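PDB 2YBY: complement factor H from Mus musculus, which regulates the complement system of innate immunity and, as in other factor H proteins, probably restrains the alternative pathway on host surfaces. Local coordinates for residues R67-G77 / C111-C122. The protein carries 1 engineered substitution. Sequence-based numbering, arbitrary orientation.
Sequences RKCVFHYVENG and CTENGWSPPPKC
Trp116 lays one face of its indole against Cys69, whose CB sits over the six-membered ring, 3.6 Å from the centroid, in a CH-pi contact; Cys69 SG lies farther off over the same ring. With CG beside its own backbone N (chi1 -72°), the indole reaches across to strand 67-71, and NE1 donates to Val70 O at 2.8 Å. This bond is nearly straight and lies in the ring plane, although the donor stands well above the carbonyl plane. The Cys69-Cys111 disulfide ties the strand to the neighbouring hairpin. Next to it Arg67, bent at chi2 and chi3, hydrogen-bonds through NE to Glu113 O (2.9 Å), which lies in the guanidinium plane; Arg67 NH1 hydrogen-bonds to Gly40 O of the preceding Sushi domain. Thr112 braces the type I turn from Thr112 to Gly115 that presents Glu113 O, its hydroxyl donating to Gly115 O and accepting from Asn114 N in an ST turn. At the far end Glu75 N donates to Pro120 O and Cys122 N to Glu75 O (2.9 Å), a single parallel bridge of Glu75 with Lys121, whose side chains run alongside each other. Val74 CG1 packs at 3.7 Å on Cys122 SG, which is disulfide-bonded to Cys96. Met109 and Leu92 also touch the indole. Two disulfides and a tryptophan are hallmarks of a Sushi domain: here one disulfide joins the segments, backbone bonds close the far end, and the indole's hydrogen bond and sulfur packing orient its ring.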
loop_
_atom_site.group_PDB
_atom_site.type_symbol
_atom_site.label_atom_id
_atom_site.label_comp_id
_atom_site.label_asym_id
_atom_site.label_seq_id
_atom_site.Cartn_x
_atom_site.Cartn_y
_atom_site.Cartn_z
ATOM N N ARG A 67 -1.781 2.500 -3.616
ATOM C CA ARG A 67 -1.811 1.391 -4.562
ATOM C C ARG A 67 -0.911 0.213 -4.121
ATOM O O ARG A 67 0.203 0.420 -3.636
ATOM C CB ARG A 67 -1.404 1.853 -5.979
ATOM C CG ARG A 67 -1.459 0.777 -7.062
ATOM C CD ARG A 67 -2.802 0.172 -7.290
ATOM N NE ARG A 67 -3.766 1.095 -7.886
ATOM C CZ ARG A 67 -5.077 0.862 -7.991
ATOM N NH1 ARG A 67 -5.607 -0.253 -7.492
ATOM N NH2 ARG A 67 -5.874 1.753 -8.573
ATOM N N LYS A 68 -1.432 -1.008 -4.279
ATOM C CA LYS A 68 -0.741 -2.250 -4.008
ATOM C C LYS A 68 -0.400 -2.884 -5.352
ATOM O O LYS A 68 -1.256 -2.954 -6.243
ATOM C CB LYS A 68 -1.660 -3.201 -3.231
ATOM C CG LYS A 68 -1.075 -4.529 -2.879
ATOM C CD LYS A 68 -2.034 -5.396 -2.059
ATOM C CE LYS A 68 -3.052 -6.073 -2.925
ATOM N NZ LYS A 68 -3.903 -7.013 -2.148
ATOM N N CYS A 69 0.861 -3.317 -5.504
ATOM C CA CYS A 69 1.312 -4.041 -6.679
ATOM C C CYS A 69 1.908 -5.339 -6.199
ATOM O O CYS A 69 2.875 -5.318 -5.440
ATOM C CB CYS A 69 2.349 -3.250 -7.461
ATOM S SG CYS A 69 1.837 -1.591 -7.930
ATOM N N VAL A 70 1.418 -6.450 -6.700
ATOM C CA VAL A 70 1.874 -7.771 -6.302
ATOM C C VAL A 70 2.888 -8.258 -7.315
ATOM O O VAL A 70 2.635 -8.206 -8.537
ATOM C CB VAL A 70 0.683 -8.752 -6.174
ATOM C CG1 VAL A 70 1.170 -10.177 -5.904
ATOM C CG2 VAL A 70 -0.290 -8.275 -5.081
ATOM N N PHE A 71 4.042 -8.735 -6.825
ATOM C CA PHE A 71 5.062 -9.311 -7.679
ATOM C C PHE A 71 4.955 -10.825 -7.588
ATOM O O PHE A 71 4.945 -11.350 -6.481
ATOM C CB PHE A 71 6.469 -8.892 -7.240
ATOM C CG PHE A 71 7.526 -9.493 -8.126
ATOM C CD1 PHE A 71 7.650 -9.093 -9.446
ATOM C CD2 PHE A 71 8.323 -10.531 -7.678
ATOM C CE1 PHE A 71 8.598 -9.664 -10.278
ATOM C CE2 PHE A 71 9.287 -11.099 -8.510
ATOM C CZ PHE A 71 9.425 -10.651 -9.799
ATOM N N HIS A 72 4.872 -11.524 -8.719
ATOM C CA HIS A 72 4.823 -12.996 -8.708
ATOM C C HIS A 72 5.292 -13.532 -10.043
ATOM O O HIS A 72 6.402 -14.035 -10.121
ATOM C CB HIS A 72 3.422 -13.536 -8.324
ATOM C CG HIS A 72 3.393 -15.006 -8.015
ATOM N ND1 HIS A 72 2.264 -15.607 -7.493
ATOM C CD2 HIS A 72 4.337 -15.957 -8.199
ATOM C CE1 HIS A 72 2.566 -16.884 -7.331
ATOM N NE2 HIS A 72 3.787 -17.151 -7.766
ATOM N N TYR A 73 4.471 -13.400 -11.111
ATOM C CA TYR A 73 4.752 -13.929 -12.438
ATOM C C TYR A 73 5.423 -12.902 -13.351
ATOM O O TYR A 73 4.972 -11.748 -13.396
ATOM C CB TYR A 73 3.431 -14.413 -13.078
ATOM C CG TYR A 73 2.593 -15.263 -12.144
ATOM C CD1 TYR A 73 2.920 -16.590 -11.897
ATOM C CD2 TYR A 73 1.492 -14.733 -11.486
ATOM C CE1 TYR A 73 2.156 -17.376 -11.032
ATOM C CE2 TYR A 73 0.731 -15.499 -10.612
ATOM C CZ TYR A 73 1.058 -16.825 -10.390
ATOM O OH TYR A 73 0.309 -17.591 -9.526
ATOM N N VAL A 74 6.447 -13.328 -14.105
ATOM C CA VAL A 74 7.116 -12.517 -15.103
ATOM C C VAL A 74 7.100 -13.339 -16.390
ATOM O O VAL A 74 7.597 -14.461 -16.382
ATOM C CB VAL A 74 8.571 -12.128 -14.745
ATOM C CG1 VAL A 74 9.178 -11.277 -15.874
ATOM C CG2 VAL A 74 8.604 -11.359 -13.417
ATOM N N GLU A 75 6.551 -12.783 -17.464
ATOM C CA GLU A 75 6.537 -13.459 -18.762
ATOM C C GLU A 75 7.923 -13.293 -19.371
ATOM O O GLU A 75 8.396 -12.160 -19.489
ATOM C CB GLU A 75 5.464 -12.881 -19.701
ATOM C CG GLU A 75 5.412 -13.577 -21.060
ATOM C CD GLU A 75 4.504 -12.923 -22.082
ATOM O OE1 GLU A 75 3.436 -12.414 -21.684
ATOM O OE2 GLU A 75 4.883 -12.874 -23.275
ATOM N N ASN A 76 8.546 -14.418 -19.773
ATOM C CA ASN A 76 9.896 -14.493 -20.361
ATOM C C ASN A 76 10.918 -13.964 -19.348
ATOM O O ASN A 76 11.875 -13.290 -19.727
ATOM C CB ASN A 76 10.009 -13.747 -21.699
ATOM C CG ASN A 76 9.299 -14.438 -22.848
ATOM O OD1 ASN A 76 9.381 -15.659 -23.005
ATOM N ND2 ASN A 76 8.621 -13.676 -23.691
ATOM N N GLY A 77 10.701 -14.298 -18.082
ATOM C CA GLY A 77 11.560 -13.856 -16.995
ATOM C C GLY A 77 11.436 -14.747 -15.781
ATOM O O GLY A 77 10.649 -15.699 -15.749
ATOM N N CYS A 111 5.959 0.437 -8.702
ATOM C CA CYS A 111 4.548 0.366 -8.358
ATOM C C CYS A 111 3.998 1.818 -8.384
ATOM O O CYS A 111 4.367 2.630 -7.530
ATOM C CB CYS A 111 4.369 -0.285 -6.992
ATOM S SG CYS A 111 2.640 -0.435 -6.468
ATOM N N THR A 112 3.196 2.145 -9.396
ATOM C CA THR A 112 2.608 3.488 -9.565
ATOM C C THR A 112 1.162 3.494 -9.121
ATOM O O THR A 112 0.611 2.451 -8.799
ATOM C CB THR A 112 2.732 3.961 -11.037
ATOM O OG1 THR A 112 1.766 3.312 -11.856
ATOM C CG2 THR A 112 4.118 3.751 -11.631
ATOM N N GLU A 113 0.530 4.678 -9.179
ATOM C CA GLU A 113 -0.881 4.857 -8.816
ATOM C C GLU A 113 -1.782 3.917 -9.612
ATOM O O GLU A 113 -2.823 3.526 -9.092
ATOM C CB GLU A 113 -1.319 6.338 -8.972
ATOM C CG GLU A 113 -1.180 6.917 -10.369
ATOM C CD GLU A 113 -1.487 8.402 -10.460
ATOM O OE1 GLU A 113 -2.426 8.866 -9.772
ATOM O OE2 GLU A 113 -0.792 9.104 -11.232
ATOM N N ASN A 114 -1.362 3.511 -10.836
ATOM C CA ASN A 114 -2.092 2.594 -11.719
ATOM C C ASN A 114 -1.405 1.233 -11.936
ATOM O O ASN A 114 -1.537 0.635 -13.000
ATOM C CB ASN A 114 -2.329 3.258 -13.068
ATOM C CG ASN A 114 -3.373 4.351 -13.025
ATOM O OD1 ASN A 114 -4.540 4.111 -12.685
ATOM N ND2 ASN A 114 -3.001 5.566 -13.397
ATOM N N GLY A 115 -0.700 0.734 -10.926
ATOM C CA GLY A 115 -0.096 -0.580 -11.024
ATOM C C GLY A 115 1.352 -0.537 -11.470
ATOM O O GLY A 115 1.981 0.516 -11.474
ATOM N N TRP A 116 1.882 -1.683 -11.836
ATOM C CA TRP A 116 3.283 -1.809 -12.244
ATOM C C TRP A 116 3.557 -1.059 -13.538
ATOM O O TRP A 116 2.774 -1.142 -14.484
ATOM C CB TRP A 116 3.667 -3.284 -12.481
ATOM C CG TRP A 116 3.782 -4.133 -11.241
ATOM C CD1 TRP A 116 3.119 -5.295 -10.996
ATOM C CD2 TRP A 116 4.742 -3.990 -10.183
ATOM N NE1 TRP A 116 3.595 -5.884 -9.841
ATOM C CE2 TRP A 116 4.565 -5.086 -9.305
ATOM C CE3 TRP A 116 5.608 -2.968 -9.796
ATOM C CZ2 TRP A 116 5.307 -5.219 -8.121
ATOM C CZ3 TRP A 116 6.398 -3.142 -8.674
ATOM C CH2 TRP A 116 6.224 -4.250 -7.838
ATOM N N SER A 117 4.670 -0.356 -13.567
ATOM C CA SER A 117 5.133 0.283 -14.812
ATOM C C SER A 117 6.616 0.090 -14.985
ATOM O O SER A 117 7.406 0.503 -14.139
ATOM C CB SER A 117 4.808 1.758 -14.895
ATOM O OG SER A 117 4.917 2.172 -16.251
ATOM N N PRO A 118 6.989 -0.522 -16.111
ATOM C CA PRO A 118 6.110 -1.160 -17.100
ATOM C C PRO A 118 5.567 -2.462 -16.496
ATOM O O PRO A 118 5.991 -2.821 -15.387
ATOM C CB PRO A 118 7.056 -1.427 -18.264
ATOM C CG PRO A 118 8.349 -1.674 -17.632
ATOM C CD PRO A 118 8.403 -0.809 -16.392
ATOM N N PRO A 119 4.658 -3.181 -17.163
ATOM C CA PRO A 119 4.191 -4.460 -16.629
ATOM C C PRO A 119 5.282 -5.536 -16.618
ATOM O O PRO A 119 6.262 -5.448 -17.381
ATOM C CB PRO A 119 3.083 -4.870 -17.611
ATOM C CG PRO A 119 2.715 -3.644 -18.334
ATOM C CD PRO A 119 4.016 -2.910 -18.461
ATOM N N PRO A 120 5.080 -6.590 -15.810
ATOM C CA PRO A 120 6.059 -7.680 -15.718
ATOM C C PRO A 120 6.005 -8.627 -16.910
ATOM O O PRO A 120 5.656 -9.809 -16.799
ATOM C CB PRO A 120 5.663 -8.390 -14.419
ATOM C CG PRO A 120 4.237 -8.135 -14.270
ATOM C CD PRO A 120 3.972 -6.784 -14.849
ATOM N N LYS A 121 6.306 -8.077 -18.062
ATOM C CA LYS A 121 6.325 -8.778 -19.333
ATOM C C LYS A 121 7.616 -8.393 -20.061
ATOM O O LYS A 121 7.778 -7.243 -20.474
ATOM C CB LYS A 121 5.085 -8.373 -20.154
ATOM C CG LYS A 121 4.898 -9.132 -21.456
ATOM C CD LYS A 121 3.519 -8.823 -22.056
ATOM C CE LYS A 121 3.285 -9.447 -23.409
ATOM N NZ LYS A 121 1.908 -9.175 -23.900
ATOM N N CYS A 122 8.549 -9.343 -20.177
ATOM C CA CYS A 122 9.805 -9.090 -20.891
ATOM C C CYS A 122 9.516 -9.344 -22.386
ATOM O O CYS A 122 9.001 -10.406 -22.738
ATOM C CB CYS A 122 10.913 -9.988 -20.368
ATOM S SG CYS A 122 11.233 -9.801 -18.588
HETATM O O HOH W 1 2.959 -11.339 -15.393
#